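Putative transcriptional regulator, IclR family (Arthrobacter aurescens, PDB 3OBF) probably binds DNA as an IclR-family transcription regulator, this chain being its C-terminal, GAF-like domain, the part that in such regulators usually senses effectors. Local coordinates at residues A9-R14 / T168-G173; S126-Y129 / M135-S138. One frame throughout, in Å; residues are numbered along the deposited sequence.

Interaction 1: A9-R14 / T168-G173; sequences AYPVLR and TTRLGG
Residues 9-14 lie within the N-terminal helix 3-20, and 168-173 take in the last turn of helix 150-170 and the chain that leaves it, so the contact joins the first and last helices of the IclR C-terminal domain, a GAF-like fold. The first helix is kinked at Pro11, whose ring nitrogen has no hydrogen to give to the preceding turn; Leu13 N to Ala9 O, 2.8 Å, carries the helix on. The second helix ends in a Schellman motif: Gly172 takes a positive phi of 75°, and Gly173 N reaches back to Thr168 O at 2.8 Å.

Arg170 alone of 168-173 reaches residues 9-14; Leu171 packs on Glu4, Glu5 and Val8, earlier in the same helix. Arg170 leaves the last helical turn with CG anti to its carbonyl carbon, and bends at chi2 and chi3 carry the guanidinium across to Pro11 and Val12. No hydrogen bond is made across the contact; the charged group meets aliphatic carbon from two directions. Pro11 CG lies at its edge, near the plane, 3.7 Å from NH1 of Arg170. Val12 points toward the oncoming arginine, and because its CG1 is turned anti to the backbone N (chi1 171°), it is CG2 that projects over one face of the guanidinium. Deeper between the helices, Val12 also packs on Ala163 and Val167, whereas Arg170 is exposed and touches Val8, one turn before Val12. The methyl sits toward the rim of the flat group rather than over its middle, with CG2 of Val12 3.3 Å from NH2 of Arg170.

Interaction 2: S126-Y129 / M135-S138; sequences SPVY and MVAS
Val128 N donates to Ala137 O at 2.8 Å, the shorter of two backbone bonds that make Val128 the centre of this antiparallel hairpin pairing. The other runs back across the strands, from Val136 N to Val128 O, 2.9 Å long and fairly straight at 166°. Val128 O also receives a CA-H contact from Met135, at 3.5 Å from its CA. Val136 and Ala137 thus both lie opposite Val128, a classic beta bulge that shifts the register by one residue: Pro127 pairs with Ser138 on one side of the bulge, Tyr129 with Met135 on the other. Over this short length the strands depart from strict antiparallel alignment, at 137°.

Pro127, Tyr129, Met135 and Ser138 share one face of the sheet. There the selenomethionine Met135 starts with CG anti to its backbone N (chi1 -170°), stays extended and then bends at chi3, laying its CE methyl 3.7 Å from CB of Pro127. The Tyr129 ring crosses the start of this chain obliquely, its CE1 3.8 Å from CB of Met135, and its OH approaches the same CE methyl. On the other face, CB of Val128 rests 4.0 Å from CB of Ala137. Val136, the additional bulge residue, brings CG2 against CG1 of Val128, crossing it at about a right angle.

Helices 62-69 and 92-108 pack on the Met135 face through Val66, Phe67 and Met106; helix 150-170 lies against the opposite face, Val167 touching Val128. Within the sheet, strand 24-29 flanks 135-144, with Ser138 backbone-bonded to Met27, and strand 111-114 borders 121-129.

Helix 150-170 connects the two contacts: its C-terminal end carries interaction 1, and its side packs on the strands of interaction 2. Thr168 OG1 probably hydrogen-bonds Tyr129 N, at 3.0 Å, and CD1 of Leu171 packs on CG1 of Val128. Along the chain, the hairpin of interaction 2 is nested within the long span that interaction 1 closes. Their chemistry follows their places. Interaction 1 is partly buried, with Val12 inside and Arg170 at the surface, its guanidinium resting on aliphatic carbons with no hydrogen bond between the segments. Interaction 2 is more extensive, joining neighbouring strands of the central sheet by backbone hydrogen bonds, with apolar side chains on both faces.

Interaction 1: A9-R14 / T168-G173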
ATOM      1  N   ALA A   9       4.517  -8.643  11.672  1.00 25.62           N
ATOM      2  CA  ALA A   9       3.319  -8.306  10.953  1.00 25.27           C
ATOM      3  C   ALA A   9       2.303  -9.414  10.974  1.00 25.34           C
ATOM      4  O   ALA A   9       1.105  -9.125  10.930  1.00 25.43           O
ATOM      5  CB  ALA A   9       3.600  -7.877   9.475  1.00 23.89           C
ATOM      6  N   TYR A  10       2.750 -10.671  10.986  1.00 25.86           N
ATOM      7  CA  TYR A  10       1.791 -11.757  10.806  1.00 26.17           C
ATOM      8  C   TYR A  10       0.540 -11.722  11.738  1.00 26.58           C
ATOM      9  O   TYR A  10      -0.575 -11.814  11.233  1.00 25.69           O
ATOM     10  CB  TYR A  10       2.443 -13.146  10.806  1.00 26.13           C
ATOM     11  CG  TYR A  10       1.387 -14.198  10.590  1.00 27.68           C
ATOM     12  CD1 TYR A  10       0.996 -14.550   9.307  1.00 29.02           C
ATOM     13  CD2 TYR A  10       0.723 -14.799  11.676  1.00 29.88           C
ATOM     14  CE1 TYR A  10      -0.005 -15.499   9.085  1.00 31.23           C
ATOM     15  CE2 TYR A  10      -0.291 -15.754  11.453  1.00 31.87           C
ATOM     16  CZ  TYR A  10      -0.641 -16.075  10.152  1.00 30.85           C
ATOM     17  OH  TYR A  10      -1.615 -16.990   9.908  1.00 35.43           O
ATOM     18  N   PRO A  11       0.728 -11.591  13.086  1.00 27.75           N
ATOM     19  CA  PRO A  11      -0.454 -11.568  13.965  1.00 28.20           C
ATOM     20  C   PRO A  11      -1.326 -10.359  13.699  1.00 28.29           C
ATOM     21  O   PRO A  11      -2.555 -10.409  13.928  1.00 27.93           O
ATOM     22  CB  PRO A  11       0.122 -11.415  15.377  1.00 28.97           C
ATOM     23  CG  PRO A  11       1.585 -11.723  15.267  1.00 29.50           C
ATOM     24  CD  PRO A  11       1.989 -11.483  13.837  1.00 27.59           C
ATOM     25  N   VAL A  12      -0.688  -9.266  13.273  1.00 27.13           N
ATOM     26  CA  VAL A  12      -1.407  -8.024  13.068  1.00 26.80           C
ATOM     27  C   VAL A  12      -2.244  -8.156  11.763  1.00 26.07           C
ATOM     28  O   VAL A  12      -3.383  -7.711  11.704  1.00 25.69           O
ATOM     29  CB  VAL A  12      -0.441  -6.805  13.032  1.00 27.01           C
ATOM     30  CG1 VAL A  12      -1.163  -5.540  12.592  1.00 28.15           C
ATOM     31  CG2 VAL A  12       0.226  -6.569  14.397  1.00 26.82           C
ATOM     32  N   LEU A  13      -1.698  -8.804  10.749  1.00 24.99           N
ATOM     33  CA  LEU A  13      -2.482  -9.018   9.492  1.00 25.48           C
ATOM     34  C   LEU A  13      -3.637  -9.967   9.752  1.00 26.41           C
ATOM     35  O   LEU A  13      -4.718  -9.761   9.230  1.00 26.32           O
ATOM     36  CB  LEU A  13      -1.630  -9.587   8.348  1.00 23.81           C
ATOM     37  CG  LEU A  13      -0.413  -8.835   7.819  1.00 25.83           C
ATOM     38  CD1 LEU A  13       0.361  -9.742   6.846  1.00 24.12           C
ATOM     39  CD2 LEU A  13      -0.788  -7.477   7.147  1.00 26.09           C
ATOM     40  N   ARG A  14      -3.406 -10.998  10.569  1.00 28.37           N
ATOM     41  CA  ARG A  14      -4.461 -11.985  10.854  1.00 31.13           C
ATOM     42  C   ARG A  14      -5.641 -11.275  11.554  1.00 31.61           C
ATOM     43  O   ARG A  14      -6.784 -11.432  11.157  1.00 31.74           O
ATOM     44  CB  ARG A  14      -3.924 -13.180  11.680  1.00 32.15           C
ATOM     45  CG  ARG A  14      -4.990 -14.281  11.956  1.00 37.46           C
ATOM     46  CD  ARG A  14      -4.538 -15.288  13.036  1.00 47.65           C
ATOM     47  NE  ARG A  14      -3.509 -14.708  13.921  1.00 53.88           N
ATOM     48  CZ  ARG A  14      -2.793 -15.391  14.810  1.00 56.98           C
ATOM     49  NH1 ARG A  14      -2.982 -16.699  14.973  1.00 59.83           N
ATOM     50  NH2 ARG A  14      -1.890 -14.763  15.547  1.00 57.98           N
ATOM     51  N   THR A 168       4.748  -0.905  13.064  1.00 28.87           N
ATOM     52  CA  THR A 168       5.813   0.062  13.320  1.00 28.95           C
ATOM     53  C   THR A 168       6.178   0.065  14.802  1.00 31.29           C
ATOM     54  O   THR A 168       7.356  -0.039  15.156  1.00 30.86           O
ATOM     55  CB  THR A 168       5.375   1.472  12.922  1.00 28.66           C
ATOM     56  OG1 THR A 168       5.211   1.548  11.506  1.00 25.96           O
ATOM     57  CG2 THR A 168       6.399   2.536  13.382  1.00 27.73           C
ATOM     58  N   THR A 169       5.163   0.199  15.658  1.00 32.69           N
ATOM     59  CA  THR A 169       5.354   0.185  17.094  1.00 35.35           C
ATOM     60  C   THR A 169       6.098  -1.072  17.508  1.00 37.02           C
ATOM     61  O   THR A 169       7.034  -1.017  18.300  1.00 37.62           O
ATOM     62  CB  THR A 169       3.999   0.181  17.822  1.00 35.91           C
ATOM     63  OG1 THR A 169       3.340   1.435  17.618  1.00 35.72           O
ATOM     64  CG2 THR A 169       4.168  -0.070  19.335  1.00 36.51           C
ATOM     65  N   ARG A 170       5.692  -2.216  16.965  1.00 35.39           N
ATOM     66  CA  ARG A 170       6.282  -3.460  17.403  1.00 36.59           C
ATOM     67  C   ARG A 170       7.700  -3.657  16.900  1.00 36.96           C
ATOM     68  O   ARG A 170       8.436  -4.449  17.468  1.00 36.73           O
ATOM     69  CB  ARG A 170       5.399  -4.644  17.022  1.00 37.41           C
ATOM     70  CG  ARG A 170       4.136  -4.770  17.836  1.00 39.47           C
ATOM     71  CD  ARG A 170       3.857  -6.239  17.960  1.00 45.04           C
ATOM     72  NE  ARG A 170       2.444  -6.604  17.994  1.00 49.67           N
ATOM     73  CZ  ARG A 170       1.936  -7.642  17.312  1.00 51.38           C
ATOM     74  NH1 ARG A 170       2.725  -8.391  16.510  1.00 50.18           N
ATOM     75  NH2 ARG A 170       0.637  -7.914  17.408  1.00 52.71           N
ATOM     76  N   LEU A 171       8.081  -2.930  15.846  1.00 37.32           N
ATOM     77  CA  LEU A 171       9.457  -2.914  15.347  1.00 37.99           C
ATOM     78  C   LEU A 171      10.365  -1.951  16.114  1.00 39.13           C
ATOM     79  O   LEU A 171      11.542  -1.864  15.827  1.00 39.27           O
ATOM     80  CB  LEU A 171       9.498  -2.556  13.851  1.00 37.18           C
ATOM     81  CG  LEU A 171       8.898  -3.524  12.834  1.00 36.06           C
ATOM     82  CD1 LEU A 171       8.901  -2.882  11.459  1.00 33.49           C
ATOM     83  CD2 LEU A 171       9.668  -4.808  12.778  1.00 34.21           C
ATOM     84  N   GLY A 172       9.823  -1.208  17.075  1.00 40.42           N
ATOM     85  CA  GLY A 172      10.579  -0.115  17.695  1.00 41.78           C
ATOM     86  C   GLY A 172      10.704   1.106  16.804  1.00 42.69           C
ATOM     87  O   GLY A 172      11.558   1.961  17.036  1.00 42.38           O
ATOM     88  N   GLY A 173       9.833   1.190  15.797  1.00 43.73           N
ATOM     89  CA  GLY A 173       9.888   2.229  14.787  1.00 44.94           C
ATOM     90  C   GLY A 173       9.155   3.475  15.209  1.00 46.63           C
ATOM     91  O   GLY A 173       8.404   3.459  16.176  1.00 46.26           O
TER

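Interaction 2: S126-Y129 / M135-S138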
ATOM      1  N   SER A 126      -0.728   1.593   3.808  1.00 21.74           N
ATOM      2  CA  SER A 126      -0.090   2.470   4.803  1.00 23.21           C
ATOM      3  C   SER A 126       1.371   2.074   5.050  1.00 22.32           C
ATOM      4  O   SER A 126       1.704   0.905   4.932  1.00 23.00           O
ATOM      5  CB  SER A 126      -0.846   2.407   6.134  1.00 23.69           C
ATOM      6  OG  SER A 126      -2.179   2.875   5.941  1.00 27.38           O
ATOM      7  N   PRO A 127       2.243   3.048   5.390  1.00 21.89           N
ATOM      8  CA  PRO A 127       3.675   2.748   5.511  1.00 22.13           C
ATOM      9  C   PRO A 127       4.030   2.182   6.891  1.00 22.90           C
ATOM     10  O   PRO A 127       3.350   2.465   7.863  1.00 22.99           O
ATOM     11  CB  PRO A 127       4.351   4.110   5.257  1.00 21.93           C
ATOM     12  CG  PRO A 127       3.272   5.143   5.724  1.00 22.59           C
ATOM     13  CD  PRO A 127       1.948   4.502   5.431  1.00 21.49           C
ATOM     14  N   VAL A 128       5.077   1.359   6.943  1.00 23.52           N
ATOM     15  CA  VAL A 128       5.595   0.790   8.169  1.00 24.38           C
ATOM     16  C   VAL A 128       6.991   1.343   8.254  1.00 25.93           C
ATOM     17  O   VAL A 128       7.685   1.377   7.240  1.00 26.14           O
ATOM     18  CB  VAL A 128       5.642  -0.760   8.074  1.00 24.51           C
ATOM     19  CG1 VAL A 128       6.448  -1.369   9.246  1.00 23.80           C
ATOM     20  CG2 VAL A 128       4.227  -1.326   8.050  1.00 23.10           C
ATOM     21  N   TYR A 129       7.392   1.811   9.435  1.00 27.62           N
ATOM     22  CA  TYR A 129       8.741   2.367   9.641  1.00 28.58           C
ATOM     23  C   TYR A 129       9.567   1.574  10.649  1.00 29.33           C
ATOM     24  O   TYR A 129       9.010   0.985  11.578  1.00 28.15           O
ATOM     25  CB  TYR A 129       8.676   3.828  10.129  1.00 29.07           C
ATOM     26  CG  TYR A 129       7.970   4.733   9.175  1.00 29.55           C
ATOM     27  CD1 TYR A 129       8.647   5.323   8.125  1.00 29.95           C
ATOM     28  CD2 TYR A 129       6.620   5.008   9.336  1.00 29.59           C
ATOM     29  CE1 TYR A 129       7.976   6.178   7.227  1.00 31.02           C
ATOM     30  CE2 TYR A 129       5.954   5.858   8.475  1.00 29.53           C
ATOM     31  CZ  TYR A 129       6.638   6.431   7.423  1.00 29.73           C
ATOM     32  OH  TYR A 129       5.955   7.247   6.561  1.00 30.33           O
HETATM   33  N   MSE A 135      11.233   3.953   5.919  1.00 29.59           N
HETATM   34  CA  MSE A 135      10.065   3.210   5.539  1.00 29.39           C
HETATM   35  C   MSE A 135      10.516   1.828   5.073  1.00 29.11           C
HETATM   36  O   MSE A 135      11.302   1.721   4.154  1.00 29.85           O
HETATM   37  CB  MSE A 135       9.280   3.925   4.437  1.00 29.15           C
HETATM   38  CG  MSE A 135       7.887   3.240   4.203  1.00 29.67           C
HETATM   39 SE   MSE A 135       7.093   3.945   2.599  1.00 36.46          SE
HETATM   40  CE  MSE A 135       6.826   5.820   3.166  1.00 33.04           C
ATOM     41  N   VAL A 136       9.998   0.771   5.682  1.00 28.61           N
ATOM     42  CA  VAL A 136      10.515  -0.578   5.404  1.00 28.38           C
ATOM     43  C   VAL A 136       9.518  -1.525   4.776  1.00 27.69           C
ATOM     44  O   VAL A 136       9.890  -2.561   4.250  1.00 27.70           O
ATOM     45  CB  VAL A 136      11.135  -1.242   6.675  1.00 28.97           C
ATOM     46  CG1 VAL A 136      12.367  -0.438   7.103  1.00 28.32           C
ATOM     47  CG2 VAL A 136      10.116  -1.351   7.785  1.00 26.91           C
ATOM     48  N   ALA A 137       8.243  -1.154   4.801  1.00 26.72           N
ATOM     49  CA  ALA A 137       7.215  -2.024   4.285  1.00 25.44           C
ATOM     50  C   ALA A 137       5.952  -1.213   4.225  1.00 25.05           C
ATOM     51  O   ALA A 137       5.923  -0.064   4.660  1.00 25.63           O
ATOM     52  CB  ALA A 137       7.029  -3.248   5.204  1.00 24.91           C
ATOM     53  N   SER A 138       4.899  -1.805   3.700  1.00 24.56           N
ATOM     54  CA  SER A 138       3.600  -1.239   3.894  1.00 24.66           C
ATOM     55  C   SER A 138       2.544  -2.300   4.077  1.00 24.25           C
ATOM     56  O   SER A 138       2.709  -3.433   3.650  1.00 25.31           O
ATOM     57  CB  SER A 138       3.257  -0.261   2.773  1.00 24.79           C
ATOM     58  OG  SER A 138       2.617  -0.878   1.726  1.00 28.33           O
TER